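Local coordinates for VP4 protein (Tellina virus 1, PDB 3P06) that is the birnavirus VP4 protease, a serine protease that probably cleaves the viral polyprotein, including its own junction with VP3, into its final products, at residues G74-L79 with C108-L113; V3-V8 with G32-H37; R45-V50 with Y56-M61. All coordinates share one frame; numbering follows the deposited sequence.

Interaction 1: G74-L79 with C108-L113; sequences GAITVL and CAADTL
Ile-76 lays its terminal methyl against the last turn of helix 104-111, where CD1 stands 3.8 Å from CB of Ala-110 and 3.7 Å from the backbone N of Asp-111. CG1 lies anti to the carbonyl carbon (chi1 -66°), which carries CD1 out of the strand and up to the helix. Beside this apolar contact, Asp-111 supplies the polar one. Its OD1 accepts the N-H of Gly-74 at 3.0 Å, on the syn side and 22° out of the carboxylate plane; the bond is somewhat bent, at 147°. A water donates to the carbonyl O of Ala-75; its second link, to OD1, is modelled unusually short and is doubtful. OD2 accepts the backbone N-H of Lys-73. The carboxylate thus holds two successive N-H groups where the chain enters strand 75-81, and together they would probably favour its ionised form. Ala-29 of strand 21-31 touches both Ile-76 and Ala-110, and Val-10 of strand 9-18 also meets Ala-110. The arrangement is that of an alpha/beta layer: a short helix rests through small residues on the face of the mixed sheet, and an aspartate at its C-terminal end ties down the start of an interior strand.

Interaction 2: V3-V8 with G32-H37; sequences VELSAV and GDLSEH
OD2 of Asp-33 is gripped twice by Ser-35, accepting its hydroxyl OG at 2.7 Å with the syn lone pair and its backbone N-H at 3.0 Å nearly along the C-O axis. The second bond closes an Asx turn, which leads into the 3-10 segment 35-37; there the N-H of His-37 bonds to the carbonyl O of Leu-34. The turn leaves Leu-34 and His-37 directed at strand 2-6, where Leu-5 meets both of them. CD1 of Leu-5 meets CD2 of Leu-34 tip to tip at 3.8 Å. Its other methyl, CD2, sits over one face of the imidazole, 4.0 Å from the ring centroid and 24° off the normal, a CH-pi contact displaced toward the CE1 and NE2 side. CG of Glu-36 covers the opposite face, also toward the rim, so the ring is sandwiched between aliphatic groups. CG1 of Val-3 adds a looser oblique approach, 4.3 Å from CE1 of His-37. The ring's NE2 bonds to a glycerol, probably from the crystallisation liquor. No hydrogen bond joins the two segments: the surface loop adheres to the edge strand by methyl and ring-face contacts, while the Asp-33 and Ser-35 bonds shape the loop and Gly-32 and Leu-34 also bond to Thr-77.

Interaction 3: R45-V50 with Y56-M61; sequences RIAQTV and YGLSEM
Arg-45 and Leu-58 form the antiparallel hydrogen-bonded pair at the centre of this contact, and its two bonds are unequal. The N-H of Arg-45 reaches O of Leu-58 at 2.9 Å, whereas the return bond from Leu-58 N to O of Arg-45 is weak, at 3.4 Å and 131°. A water also bridges that side: it donates to O of Arg-45 and accepts the N-H of Gly-57, where the chain turns a corner. The guanidinium of Arg-45 and the carboxylate of Glu-60 meet with their planes 82° apart. OE2 of Glu-60 lies over the guanidinium face, 3.0 Å from CZ and 3.1 Å from NH1 of Arg-45, so this salt bridge rests on charge alone, with no N-H aimed at the oxygen. Bends at chi2 and chi3 of the arginine bring its guanidinium face up to OE2. Ile-46 runs alongside Tyr-56, pointing the same way, with CG1 3.7 Å from ring atom CD1, while CB of Ala-47 touches CD1 of Leu-58 at 3.6 Å. In the next shell, OG of Ser-59 accepts the N-H of Met-61 (selenomethionine) in an ST turn that shapes the backbone around Glu-60; Leu-98 O and Gln-97 NE2 hold the same hydroxyl. Strand 45-48 is the outermost strand of the mixed sheet within the chain and pairs as a hairpin with 54-58, whose far edge bonds to 75-81 through Tyr-56. Helix 64-67 packs Ile-64 against Arg-45 and Ala-47, and Ala-67 also against Ala-47.

Overall arrangement
Along the chain the three contacts follow in series: interaction 2 closes before interaction 3 opens, and interaction 3 before interaction 1. Interactions 1 and 3 belong to the same mixed sheet, their centres about 13 Å apart, with Tyr-56 bonded through its backbone to Ile-76 and Val-78. Interaction 2, its centre about 12 Å from that of interaction 1, joins the smaller antiparallel sheet, through edge strand 2-6, to the loop leaving strand 21-31; Gly-32 and Leu-34 of that loop bond to strand 75-81. Interactions 2 and 3, with centres about 17 Å apart, touch where Ser-35 packs on Tyr-56. Strand 75-81 thus connects all three, linking helix, loop and hairpin within the protease fold.

Interaction 1: G74-L79 with C108-L113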
# COMPACT_ATOMS: atom_id res chain seq x y z
N GLY A 74 -7.49 -8.24 11.21
CA GLY A 74 -7.94 -9.15 10.17
C GLY A 74 -6.79 -9.57 9.22
O GLY A 74 -5.58 -9.42 9.57
N ALA A 75 -7.14 -10.10 8.05
CA ALA A 75 -6.12 -10.51 7.06
C ALA A 75 -5.90 -9.35 6.09
O ALA A 75 -6.88 -8.69 5.70
CB ALA A 75 -6.56 -11.79 6.33
N ILE A 76 -4.64 -9.05 5.74
CA ILE A 76 -4.34 -8.00 4.76
C ILE A 76 -3.36 -8.68 3.82
O ILE A 76 -2.46 -9.39 4.28
CB ILE A 76 -3.65 -6.76 5.39
CG1 ILE A 76 -4.55 -5.99 6.37
CG2 ILE A 76 -3.08 -5.79 4.24
CD1 ILE A 76 -5.67 -5.13 5.71
N THR A 77 -3.54 -8.52 2.51
CA THR A 77 -2.56 -9.01 1.55
C THR A 77 -2.09 -7.77 0.82
O THR A 77 -2.95 -6.99 0.42
CB THR A 77 -3.22 -9.97 0.55
OG1 THR A 77 -3.76 -11.05 1.30
CG2 THR A 77 -2.16 -10.53 -0.54
N VAL A 78 -0.76 -7.58 0.69
CA VAL A 78 -0.21 -6.43 -0.02
C VAL A 78 0.12 -6.93 -1.40
O VAL A 78 0.93 -7.87 -1.55
CB VAL A 78 1.02 -5.89 0.77
CG1 VAL A 78 1.47 -4.62 0.22
CG2 VAL A 78 0.55 -5.57 2.25
N LEU A 79 -0.52 -6.36 -2.44
CA LEU A 79 -0.33 -6.89 -3.80
C LEU A 79 0.04 -5.74 -4.69
O LEU A 79 -0.47 -4.65 -4.51
CB LEU A 79 -1.66 -7.53 -4.32
CG LEU A 79 -2.06 -8.88 -3.70
CD1 LEU A 79 -3.47 -9.28 -4.18
CD2 LEU A 79 -1.05 -10.00 -4.08
N CYS A 108 -2.77 -0.62 7.89
CA CYS A 108 -3.59 -0.25 9.09
C CYS A 108 -4.90 0.42 8.69
O CYS A 108 -5.96 0.19 9.31
CB CYS A 108 -2.82 0.69 10.02
SG CYS A 108 -1.42 -0.15 10.81
N ALA A 109 -4.82 1.35 7.74
CA ALA A 109 -6.02 2.03 7.27
C ALA A 109 -6.97 1.05 6.56
O ALA A 109 -8.18 1.13 6.77
CB ALA A 109 -5.69 3.24 6.40
N ALA A 110 -6.46 0.09 5.79
CA ALA A 110 -7.28 -0.90 5.09
C ALA A 110 -7.94 -1.82 6.13
O ALA A 110 -9.13 -2.23 5.96
CB ALA A 110 -6.49 -1.74 4.16
N ASP A 111 -7.21 -2.14 7.20
CA ASP A 111 -7.80 -3.05 8.25
C ASP A 111 -9.06 -2.50 8.96
O ASP A 111 -10.01 -3.26 9.30
CB ASP A 111 -6.79 -3.44 9.31
CG ASP A 111 -7.29 -4.62 10.16
OD1 ASP A 111 -7.54 -5.72 9.58
OD2 ASP A 111 -7.47 -4.44 11.39
N THR A 112 -9.10 -1.18 9.16
CA THR A 112 -10.26 -0.58 9.86
C THR A 112 -11.14 0.21 8.90
O THR A 112 -11.97 0.98 9.32
CB THR A 112 -9.80 0.31 11.05
OG1 THR A 112 -8.82 1.25 10.58
CG2 THR A 112 -9.18 -0.58 12.20
N LEU A 113 -10.96 -0.01 7.60
CA LEU A 113 -11.84 0.53 6.58
C LEU A 113 -13.18 -0.16 6.64
O LEU A 113 -13.28 -1.40 6.51
CB LEU A 113 -11.23 0.32 5.21
CG LEU A 113 -11.78 1.01 3.97
CD1 LEU A 113 -11.84 2.50 4.19
CD2 LEU A 113 -10.89 0.67 2.81
O HOH W 1 -8.33 -6.68 7.36

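Interaction 2: V3-V8 with G32-H37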
# COMPACT_ATOMS: atom_id res chain seq x y z
N VAL A 3 -4.60 -10.47 -13.35
CA VAL A 3 -5.92 -10.88 -12.92
C VAL A 3 -6.64 -9.64 -12.40
O VAL A 3 -6.05 -8.82 -11.66
CB VAL A 3 -5.76 -11.98 -11.84
CG1 VAL A 3 -7.14 -12.48 -11.32
CG2 VAL A 3 -5.05 -13.20 -12.46
N GLU A 4 -7.92 -9.48 -12.75
CA GLU A 4 -8.72 -8.42 -12.19
C GLU A 4 -9.55 -8.97 -11.04
O GLU A 4 -10.29 -9.94 -11.23
CB GLU A 4 -9.70 -7.85 -13.21
CG GLU A 4 -10.42 -6.62 -12.64
CD GLU A 4 -11.95 -6.66 -12.76
OE1 GLU A 4 -12.49 -5.69 -13.35
OE2 GLU A 4 -12.63 -7.63 -12.26
N LEU A 5 -9.52 -8.32 -9.88
CA LEU A 5 -10.15 -8.87 -8.67
C LEU A 5 -11.07 -7.81 -8.09
O LEU A 5 -10.75 -6.61 -8.11
CB LEU A 5 -9.06 -9.24 -7.61
CG LEU A 5 -7.88 -10.09 -8.08
CD1 LEU A 5 -6.86 -10.20 -7.00
CD2 LEU A 5 -8.39 -11.51 -8.50
N SER A 6 -12.24 -8.23 -7.59
CA SER A 6 -13.07 -7.38 -6.73
C SER A 6 -12.33 -7.26 -5.45
O SER A 6 -11.97 -8.27 -4.89
CB SER A 6 -14.38 -8.09 -6.34
OG SER A 6 -15.15 -8.20 -7.48
N ALA A 7 -12.13 -6.09 -4.91
CA ALA A 7 -11.25 -5.96 -3.76
C ALA A 7 -11.44 -4.60 -3.22
O ALA A 7 -11.69 -3.64 -3.97
CB ALA A 7 -9.77 -6.08 -4.20
N VAL A 8 -11.25 -4.51 -1.93
CA VAL A 8 -11.30 -3.24 -1.26
C VAL A 8 -10.03 -3.16 -0.40
O VAL A 8 -9.61 -4.17 0.17
CB VAL A 8 -12.63 -3.14 -0.45
CG1 VAL A 8 -12.59 -2.03 0.60
CG2 VAL A 8 -13.81 -2.90 -1.45
N GLY A 32 -8.37 -9.12 3.40
CA GLY A 32 -8.54 -10.54 3.15
C GLY A 32 -7.22 -11.23 2.76
O GLY A 32 -6.16 -10.60 2.55
N ASP A 33 -7.31 -12.56 2.70
CA ASP A 33 -6.25 -13.40 2.36
C ASP A 33 -6.32 -13.63 0.82
O ASP A 33 -7.10 -14.48 0.34
CB ASP A 33 -6.31 -14.73 3.18
CG ASP A 33 -5.36 -15.86 2.60
OD1 ASP A 33 -5.44 -17.04 3.08
OD2 ASP A 33 -4.49 -15.57 1.71
N LEU A 34 -5.45 -12.94 0.10
CA LEU A 34 -5.35 -13.09 -1.36
C LEU A 34 -3.99 -13.68 -1.74
O LEU A 34 -3.53 -13.48 -2.87
CB LEU A 34 -5.60 -11.73 -2.06
CG LEU A 34 -7.12 -11.28 -2.15
CD1 LEU A 34 -7.72 -10.75 -0.81
CD2 LEU A 34 -7.26 -10.17 -3.20
N SER A 35 -3.38 -14.50 -0.83
CA SER A 35 -2.00 -14.99 -1.04
C SER A 35 -1.89 -15.90 -2.28
O SER A 35 -0.81 -16.11 -2.80
CB SER A 35 -1.54 -15.80 0.14
OG SER A 35 -2.49 -16.87 0.38
N GLU A 36 -3.03 -16.40 -2.78
CA GLU A 36 -2.98 -17.21 -3.98
C GLU A 36 -2.67 -16.34 -5.22
O GLU A 36 -2.36 -16.86 -6.28
CB GLU A 36 -4.29 -18.00 -4.14
CG GLU A 36 -5.49 -17.10 -4.57
CD GLU A 36 -6.25 -16.37 -3.35
OE1 GLU A 36 -5.80 -16.45 -2.13
OE2 GLU A 36 -7.33 -15.72 -3.67
N HIS A 37 -2.75 -15.02 -5.11
CA HIS A 37 -2.41 -14.14 -6.23
C HIS A 37 -0.97 -13.60 -6.17
O HIS A 37 -0.50 -12.89 -7.09
CB HIS A 37 -3.43 -13.02 -6.32
CG HIS A 37 -4.82 -13.54 -6.55
ND1 HIS A 37 -5.18 -14.15 -7.73
CD2 HIS A 37 -5.88 -13.66 -5.72
CE1 HIS A 37 -6.44 -14.55 -7.66
NE2 HIS A 37 -6.90 -14.26 -6.45

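Interaction 3: R45-V50 with Y56-M61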
# COMPACT_ATOMS: atom_id res chain seq x y z
N ARG A 45 6.68 -14.30 2.67
CA ARG A 45 6.73 -14.23 4.12
C ARG A 45 5.40 -13.67 4.68
O ARG A 45 4.76 -12.77 4.09
CB ARG A 45 8.02 -13.50 4.59
CG ARG A 45 7.97 -12.94 6.00
CD ARG A 45 8.03 -14.01 7.21
NE ARG A 45 9.08 -15.03 7.15
CZ ARG A 45 10.31 -14.93 7.68
NH1 ARG A 45 10.69 -13.81 8.30
NH2 ARG A 45 11.17 -15.96 7.59
N ILE A 46 4.95 -14.22 5.79
CA ILE A 46 3.70 -13.74 6.36
C ILE A 46 4.01 -13.14 7.74
O ILE A 46 4.88 -13.67 8.40
CB ILE A 46 2.75 -14.94 6.53
CG1 ILE A 46 2.29 -15.57 5.17
CG2 ILE A 46 1.50 -14.57 7.42
CD1 ILE A 46 1.62 -17.04 5.51
N ALA A 47 3.37 -12.06 8.14
CA ALA A 47 3.55 -11.47 9.47
C ALA A 47 2.26 -11.70 10.25
O ALA A 47 1.17 -11.30 9.80
CB ALA A 47 3.82 -9.99 9.35
N GLN A 48 2.34 -12.40 11.38
CA GLN A 48 1.19 -12.48 12.30
C GLN A 48 1.36 -11.36 13.34
O GLN A 48 2.48 -11.20 13.88
CB GLN A 48 1.20 -13.83 13.00
CG GLN A 48 1.08 -14.94 11.97
CD GLN A 48 1.07 -16.28 12.61
OE1 GLN A 48 2.00 -16.65 13.34
NE2 GLN A 48 -0.02 -16.99 12.41
N THR A 49 0.30 -10.61 13.62
CA THR A 49 0.47 -9.44 14.46
C THR A 49 0.04 -9.71 15.85
O THR A 49 -0.76 -10.63 16.12
CB THR A 49 -0.35 -8.25 14.01
OG1 THR A 49 -1.71 -8.56 14.28
CG2 THR A 49 -0.16 -7.96 12.47
N VAL A 50 0.49 -8.85 16.75
CA VAL A 50 0.06 -8.96 18.15
C VAL A 50 -1.45 -8.87 18.36
O VAL A 50 -1.95 -9.45 19.32
CB VAL A 50 0.77 -7.98 19.06
CG1 VAL A 50 2.25 -8.49 19.31
CG2 VAL A 50 0.63 -6.49 18.49
N TYR A 56 -0.04 -10.87 4.46
CA TYR A 56 0.58 -11.64 3.40
C TYR A 56 1.21 -10.72 2.39
O TYR A 56 0.79 -9.58 2.23
CB TYR A 56 -0.54 -12.47 2.66
CG TYR A 56 -1.35 -13.41 3.53
CD1 TYR A 56 -1.01 -14.77 3.61
CD2 TYR A 56 -2.49 -12.94 4.28
CE1 TYR A 56 -1.77 -15.66 4.36
CE2 TYR A 56 -3.29 -13.85 5.04
CZ TYR A 56 -2.91 -15.19 5.09
OH TYR A 56 -3.61 -16.09 5.82
N GLY A 57 2.15 -11.26 1.60
CA GLY A 57 2.67 -10.56 0.43
C GLY A 57 4.04 -9.92 0.79
O GLY A 57 4.62 -9.24 -0.03
N LEU A 58 4.53 -10.14 2.01
CA LEU A 58 5.81 -9.56 2.48
C LEU A 58 7.01 -10.37 2.06
O LEU A 58 6.87 -11.55 1.84
CB LEU A 58 5.82 -9.44 4.01
CG LEU A 58 4.58 -8.73 4.54
CD1 LEU A 58 4.63 -8.62 6.08
CD2 LEU A 58 4.38 -7.31 3.87
N SER A 59 8.20 -9.74 2.04
CA SER A 59 9.41 -10.49 1.74
C SER A 59 10.36 -10.36 2.93
O SER A 59 10.04 -9.66 3.88
CB SER A 59 10.05 -9.99 0.46
OG SER A 59 10.91 -8.91 0.75
N GLU A 60 11.53 -11.04 2.86
CA GLU A 60 12.64 -10.86 3.84
C GLU A 60 13.16 -9.42 4.04
O GLU A 60 13.79 -9.11 5.09
CB GLU A 60 13.87 -11.72 3.47
CG GLU A 60 13.72 -13.22 3.79
CD GLU A 60 13.44 -13.53 5.29
OE1 GLU A 60 14.42 -13.57 6.08
OE2 GLU A 60 12.24 -13.78 5.65
N MSE A 61 12.96 -8.58 3.03
CA MSE A 61 13.38 -7.19 3.08
C MSE A 61 12.43 -6.28 3.80
O MSE A 61 12.55 -5.05 3.75
CB MSE A 61 13.66 -6.66 1.68
CG MSE A 61 14.99 -7.23 1.19
SE MSE A 61 15.32 -6.72 -0.67
CE MSE A 61 16.07 -4.90 -0.37
O HOH W 2 3.43 -13.92 1.67